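PDB 2PO1: exosome complex component Rrp42 from Pyrococcus abyssi, which probably serves as a non-catalytic subunit of the archaeal RNA-degrading exosome, helping to shape the active site of its partner Rrp41. Local coordinates for residues I39-V43 / L267-V272; I224-D229 / A253-F258. All coordinates share one frame; numbering follows the deposited sequence.

Contact 1 (I39-V43 / L267-V272)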
loop_
_atom_site.group_PDB
_atom_site.type_symbol
_atom_site.label_atom_id
_atom_site.label_comp_id
_atom_site.label_asym_id
_atom_site.label_seq_id
_atom_site.Cartn_x
_atom_site.Cartn_y
_atom_site.Cartn_z
ATOM N N ILE C 39 -19.361 -29.883 -15.935
ATOM C CA ILE C 39 -19.584 -28.468 -15.690
ATOM C C ILE C 39 -20.855 -28.353 -14.904
ATOM O O ILE C 39 -21.847 -29.016 -15.213
ATOM C CB ILE C 39 -19.705 -27.674 -16.984
ATOM C CG1 ILE C 39 -18.341 -27.623 -17.691
ATOM C CG2 ILE C 39 -20.053 -26.209 -16.661
ATOM C CD1 ILE C 39 -18.424 -27.217 -19.194
ATOM N N GLU C 40 -20.830 -27.524 -13.881
ATOM C CA GLU C 40 -22.040 -27.163 -13.148
ATOM C C GLU C 40 -22.130 -25.658 -13.180
ATOM O O GLU C 40 -21.195 -25.007 -12.790
ATOM C CB GLU C 40 -21.949 -27.606 -11.682
ATOM C CG GLU C 40 -22.394 -29.018 -11.377
ATOM C CD GLU C 40 -22.396 -29.329 -9.847
ATOM O OE1 GLU C 40 -21.761 -30.338 -9.439
ATOM O OE2 GLU C 40 -23.016 -28.563 -9.056
ATOM N N ILE C 41 -23.234 -25.104 -13.679
ATOM C CA ILE C 41 -23.436 -23.651 -13.655
ATOM C C ILE C 41 -24.720 -23.443 -12.878
ATOM O O ILE C 41 -25.742 -24.097 -13.145
ATOM C CB ILE C 41 -23.559 -23.051 -15.069
ATOM C CG1 ILE C 41 -22.298 -23.358 -15.871
ATOM C CG2 ILE C 41 -23.758 -21.521 -14.981
ATOM C CD1 ILE C 41 -22.450 -23.079 -17.310
ATOM N N GLU C 42 -24.645 -22.631 -11.845
ATOM C CA GLU C 42 -25.827 -22.300 -11.104
ATOM C C GLU C 42 -25.828 -20.840 -10.858
ATOM O O GLU C 42 -24.909 -20.306 -10.229
ATOM C CB GLU C 42 -25.900 -23.027 -9.777
ATOM C CG GLU C 42 -27.325 -22.964 -9.197
ATOM C CD GLU C 42 -27.445 -23.565 -7.824
ATOM O OE1 GLU C 42 -28.523 -23.401 -7.218
ATOM O OE2 GLU C 42 -26.476 -24.203 -7.352
ATOM N N VAL C 43 -26.891 -20.198 -11.303
ATOM C CA VAL C 43 -26.949 -18.747 -11.423
ATOM C C VAL C 43 -27.870 -18.174 -10.349
ATOM O O VAL C 43 -28.762 -18.853 -9.871
ATOM C CB VAL C 43 -27.305 -18.470 -12.901
ATOM C CG1 VAL C 43 -28.555 -17.724 -13.091
ATOM C CG2 VAL C 43 -26.139 -17.898 -13.615
ATOM N N LEU C 267 -25.124 -24.569 -21.939
ATOM C CA LEU C 267 -25.235 -24.826 -20.504
ATOM C C LEU C 267 -25.501 -23.547 -19.718
ATOM O O LEU C 267 -26.319 -23.540 -18.805
ATOM C CB LEU C 267 -23.958 -25.466 -19.966
ATOM C CG LEU C 267 -23.725 -26.843 -20.538
ATOM C CD1 LEU C 267 -22.284 -27.362 -20.238
ATOM C CD2 LEU C 267 -24.829 -27.844 -20.066
ATOM N N ILE C 268 -24.779 -22.487 -20.076
ATOM C CA ILE C 268 -25.046 -21.170 -19.559
ATOM C C ILE C 268 -26.485 -20.727 -19.767
ATOM O O ILE C 268 -27.112 -20.301 -18.821
ATOM C CB ILE C 268 -24.100 -20.100 -20.151
ATOM C CG1 ILE C 268 -22.634 -20.400 -19.760
ATOM C CG2 ILE C 268 -24.552 -18.717 -19.699
ATOM C CD1 ILE C 268 -21.590 -19.533 -20.590
ATOM N N LEU C 269 -27.017 -20.831 -20.985
ATOM C CA LEU C 269 -28.352 -20.314 -21.226
ATOM C C LEU C 269 -29.347 -21.119 -20.373
ATOM O O LEU C 269 -30.281 -20.561 -19.820
ATOM C CB LEU C 269 -28.734 -20.418 -22.710
ATOM C CG LEU C 269 -28.610 -19.191 -23.618
ATOM C CD1 LEU C 269 -28.449 -17.927 -22.797
ATOM C CD2 LEU C 269 -27.477 -19.375 -24.602
ATOM N N GLU C 270 -29.093 -22.428 -20.263
ATOM C CA GLU C 270 -29.931 -23.383 -19.521
ATOM C C GLU C 270 -29.947 -22.987 -18.029
ATOM O O GLU C 270 -30.988 -22.871 -17.404
ATOM C CB GLU C 270 -29.317 -24.768 -19.725
ATOM C CG GLU C 270 -30.061 -25.958 -19.141
ATOM C CD GLU C 270 -29.647 -27.319 -19.783
ATOM O OE1 GLU C 270 -30.443 -28.276 -19.663
ATOM O OE2 GLU C 270 -28.542 -27.441 -20.410
ATOM N N ALA C 271 -28.781 -22.749 -17.475
ATOM C CA ALA C 271 -28.658 -22.333 -16.058
ATOM C C ALA C 271 -29.365 -21.026 -15.864
ATOM O O ALA C 271 -30.070 -20.833 -14.880
ATOM C CB ALA C 271 -27.212 -22.177 -15.673
ATOM N N VAL C 272 -29.151 -20.122 -16.805
ATOM C CA VAL C 272 -29.718 -18.772 -16.718
ATOM C C VAL C 272 -31.239 -18.896 -16.721
ATOM O O VAL C 272 -31.912 -18.364 -15.852
ATOM C CB VAL C 272 -29.237 -17.910 -17.854
ATOM C CG1 VAL C 272 -30.147 -16.672 -18.017
ATOM C CG2 VAL C 272 -27.756 -17.492 -17.596
HETATM O O HOH W 1 -29.032 -21.545 -12.674
#

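Contact 2 (I224-D229 / A253-F258)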
loop_
_atom_site.group_PDB
_atom_site.type_symbol
_atom_site.label_atom_id
_atom_site.label_comp_id
_atom_site.label_asym_id
_atom_site.label_seq_id
_atom_site.Cartn_x
_atom_site.Cartn_y
_atom_site.Cartn_z
ATOM N N ILE C 224 -3.320 -21.482 -23.956
ATOM C CA ILE C 224 -3.871 -20.468 -24.827
ATOM C C ILE C 224 -5.343 -20.456 -24.596
ATOM O O ILE C 224 -5.967 -21.508 -24.446
ATOM C CB ILE C 224 -3.530 -20.708 -26.391
ATOM C CG1 ILE C 224 -3.972 -19.483 -27.212
ATOM C CG2 ILE C 224 -4.166 -21.975 -26.897
ATOM C CD1 ILE C 224 -3.391 -19.407 -28.608
ATOM N N THR C 225 -5.882 -19.245 -24.491
ATOM C CA THR C 225 -7.306 -19.077 -24.270
ATOM C C THR C 225 -7.839 -18.335 -25.458
ATOM O O THR C 225 -7.235 -17.350 -25.886
ATOM C CB THR C 225 -7.571 -18.242 -23.020
ATOM O OG1 THR C 225 -7.242 -19.005 -21.852
ATOM C CG2 THR C 225 -9.017 -17.829 -22.981
ATOM N N ILE C 226 -8.899 -18.897 -26.046
ATOM C CA ILE C 226 -9.673 -18.284 -27.122
ATOM C C ILE C 226 -11.083 -18.026 -26.625
ATOM O O ILE C 226 -11.790 -18.960 -26.261
ATOM C CB ILE C 226 -9.851 -19.265 -28.357
ATOM C CG1 ILE C 226 -8.542 -20.007 -28.688
ATOM C CG2 ILE C 226 -10.413 -18.524 -29.526
ATOM C CD1 ILE C 226 -7.397 -19.041 -29.075
ATOM N N THR C 227 -11.511 -16.775 -26.656
ATOM C CA THR C 227 -12.832 -16.417 -26.243
ATOM C C THR C 227 -13.663 -16.004 -27.431
ATOM O O THR C 227 -13.265 -15.126 -28.196
ATOM C CB THR C 227 -12.760 -15.211 -25.275
ATOM O OG1 THR C 227 -11.930 -15.564 -24.189
ATOM C CG2 THR C 227 -14.153 -14.820 -24.785
ATOM N N THR C 228 -14.810 -16.647 -27.604
ATOM C CA THR C 228 -15.599 -16.464 -28.783
ATOM C C THR C 228 -17.050 -16.289 -28.375
ATOM O O THR C 228 -17.453 -16.794 -27.324
ATOM C CB THR C 228 -15.475 -17.660 -29.748
ATOM O OG1 THR C 228 -15.959 -18.826 -29.097
ATOM C CG2 THR C 228 -14.031 -17.871 -30.121
ATOM N N ASP C 229 -17.830 -15.601 -29.217
ATOM C CA ASP C 229 -19.283 -15.475 -28.975
ATOM C C ASP C 229 -20.109 -16.261 -29.983
ATOM O O ASP C 229 -19.535 -16.895 -30.878
ATOM C CB ASP C 229 -19.744 -14.006 -28.923
ATOM C CG ASP C 229 -19.497 -13.266 -30.207
ATOM O OD1 ASP C 229 -19.293 -12.038 -30.101
ATOM O OD2 ASP C 229 -19.516 -13.859 -31.327
ATOM N N ALA C 253 -6.876 -24.366 -32.044
ATOM C CA ALA C 253 -7.439 -23.907 -30.804
ATOM C C ALA C 253 -8.672 -23.023 -31.119
ATOM O O ALA C 253 -9.715 -23.122 -30.459
ATOM C CB ALA C 253 -6.386 -23.073 -30.037
ATOM N N VAL C 254 -8.547 -22.155 -32.132
ATOM C CA VAL C 254 -9.612 -21.183 -32.409
ATOM C C VAL C 254 -10.841 -21.969 -32.802
ATOM O O VAL C 254 -11.950 -21.808 -32.256
ATOM C CB VAL C 254 -9.234 -20.241 -33.574
ATOM C CG1 VAL C 254 -10.442 -19.463 -33.964
ATOM C CG2 VAL C 254 -8.130 -19.260 -33.141
ATOM N N GLU C 255 -10.618 -22.880 -33.721
ATOM C CA GLU C 255 -11.704 -23.643 -34.240
ATOM C C GLU C 255 -12.396 -24.503 -33.174
ATOM O O GLU C 255 -13.614 -24.511 -33.049
ATOM C CB GLU C 255 -11.180 -24.427 -35.431
ATOM C CG GLU C 255 -12.056 -25.446 -35.858
ATOM C CD GLU C 255 -11.884 -25.695 -37.323
ATOM O OE1 GLU C 255 -10.974 -25.072 -37.927
ATOM O OE2 GLU C 255 -12.675 -26.507 -37.857
ATOM N N THR C 256 -11.606 -25.208 -32.385
ATOM C CA THR C 256 -12.104 -26.042 -31.319
ATOM C C THR C 256 -12.774 -25.246 -30.223
ATOM O O THR C 256 -13.737 -25.709 -29.681
ATOM C CB THR C 256 -10.934 -26.803 -30.704
ATOM O OG1 THR C 256 -10.270 -27.451 -31.762
ATOM C CG2 THR C 256 -11.409 -27.824 -29.697
ATOM N N ALA C 257 -12.225 -24.070 -29.877
ATOM C CA ALA C 257 -12.845 -23.074 -29.004
ATOM C C ALA C 257 -14.309 -22.780 -29.348
ATOM O O ALA C 257 -15.185 -22.845 -28.468
ATOM C CB ALA C 257 -12.055 -21.783 -29.083
ATOM N N PHE C 258 -14.557 -22.464 -30.624
ATOM C CA PHE C 258 -15.887 -22.089 -31.107
ATOM C C PHE C 258 -16.846 -23.208 -30.870
ATOM O O PHE C 258 -18.019 -22.987 -30.601
ATOM C CB PHE C 258 -15.878 -21.862 -32.612
ATOM C CG PHE C 258 -15.561 -20.462 -32.990
ATOM C CD1 PHE C 258 -14.298 -20.112 -33.425
ATOM C CD2 PHE C 258 -16.509 -19.470 -32.848
ATOM C CE1 PHE C 258 -13.994 -18.788 -33.739
ATOM C CE2 PHE C 258 -16.216 -18.182 -33.180
ATOM C CZ PHE C 258 -14.957 -17.841 -33.633
#

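Contact 1 (I39-V43 / L267-V272)
I41 meets the helix with two branches at once, and most of the contact is apolar packing of this kind. Its CD1 reaches across to CG1 of I268 at 3.6 Å and also rests against CB of L267, while CG2 lies 3.6 Å from CB of A271. The first torsion explains the division of labour: CG1 stands opposite the carbonyl carbon (chi1 -59°) and carries CD1 to one turn of the helix, leaving CG2 for the next. A residue as small as alanine suits position 271, because its CB comes within 3.5 Å of the carbonyl oxygen of I41 and the strand backbone can lie close. At one end of the strand the side chains of I39 and L267 run obliquely past each other and touch through their CD1 methyls, 4.0 Å apart. At the other, CG1 of V43 packs on CA of V272.

This is helix-on-sheet packing in the RNase PH fold: strand 39-43, outermost in its five-stranded sheet within the chain, takes one flank of the long C-terminal helix 247-275, the two short axes 7.5 Å apart and inclined at 36°. Helix 152-166 packs beside both, I158 on I41 and L165 on I268 and V272. E40 points away from the helix and forms a salt bridge with K56.

Polar contact is indirect, since no hydrogen bond joins strand and helix. A single water lies between them instead, accepting from N of V43 at 2.9 Å. Its second leg, to the carbonyl oxygen of A271, is unusually short at 2.5 Å, so the bridge is somewhat doubtful. If real, it would link a backbone amide to a helix carbonyl where V43 and V272 approach most closely, their CA atoms 6.0 Å apart.

Contact 2 (I224-D229 / A253-F258)
The ring of F258 lies beneath the side chain of T228, which occupies one of its faces: CG2 sits over the centre, 3.6 Å from the centroid and 12° off the normal, a clear CH-pi contact, and CB stands 3.5 Å from CE2. At chi1 62° CG2 of T228 is anti to the carbonyl carbon, which brings this methyl over the ring. The carbonyl oxygen of D229 approaches CE2 obliquely.

Toward the start of the strand the contact becomes aliphatic. I226 presses on A257, CB to CB at 3.4 Å, tighter than usual van der Waals contact, and its CD1 meets CG2 of V254, the side chains crossing at about a right angle. CG2 of I224 touches CB of A253. Alanines at 253 and 257, one turn apart, let the helix settle onto the four-stranded antiparallel sheet of the second RNase PH domain. OD2 of D229 is hydrogen-bonded to OG1 of T231 and N of H233, OD1 to an aromatic side chain of another protein chain.

Since no hydrogen bond joins strand and helix, their hold rests on burial of apolar surface and van der Waals fit, with threonine supplying a methyl to the aromatic face.

Contacts 1 and 2 share helix 247-275: its earlier turns pack on strand 222-228 of the four-stranded sheet, its later turns on strand 39-43 of the five-stranded one. The helix thus bridges both sheets. The contact centres lie about 19 Å apart and their nearest atoms about 8 Å. Contact 2 joins segments only 24 residues apart, whereas contact 1 joins the first strand of the chain to its last helix. The side chains of V272 and F258 each lie about 5 Å from bound methylpentanediol, probably from the crystallisation liquor. The bound nucleic acid is about 13 Å from the nearest atom of contact 2 and about 20 Å from contact 1, consistent with a structural part.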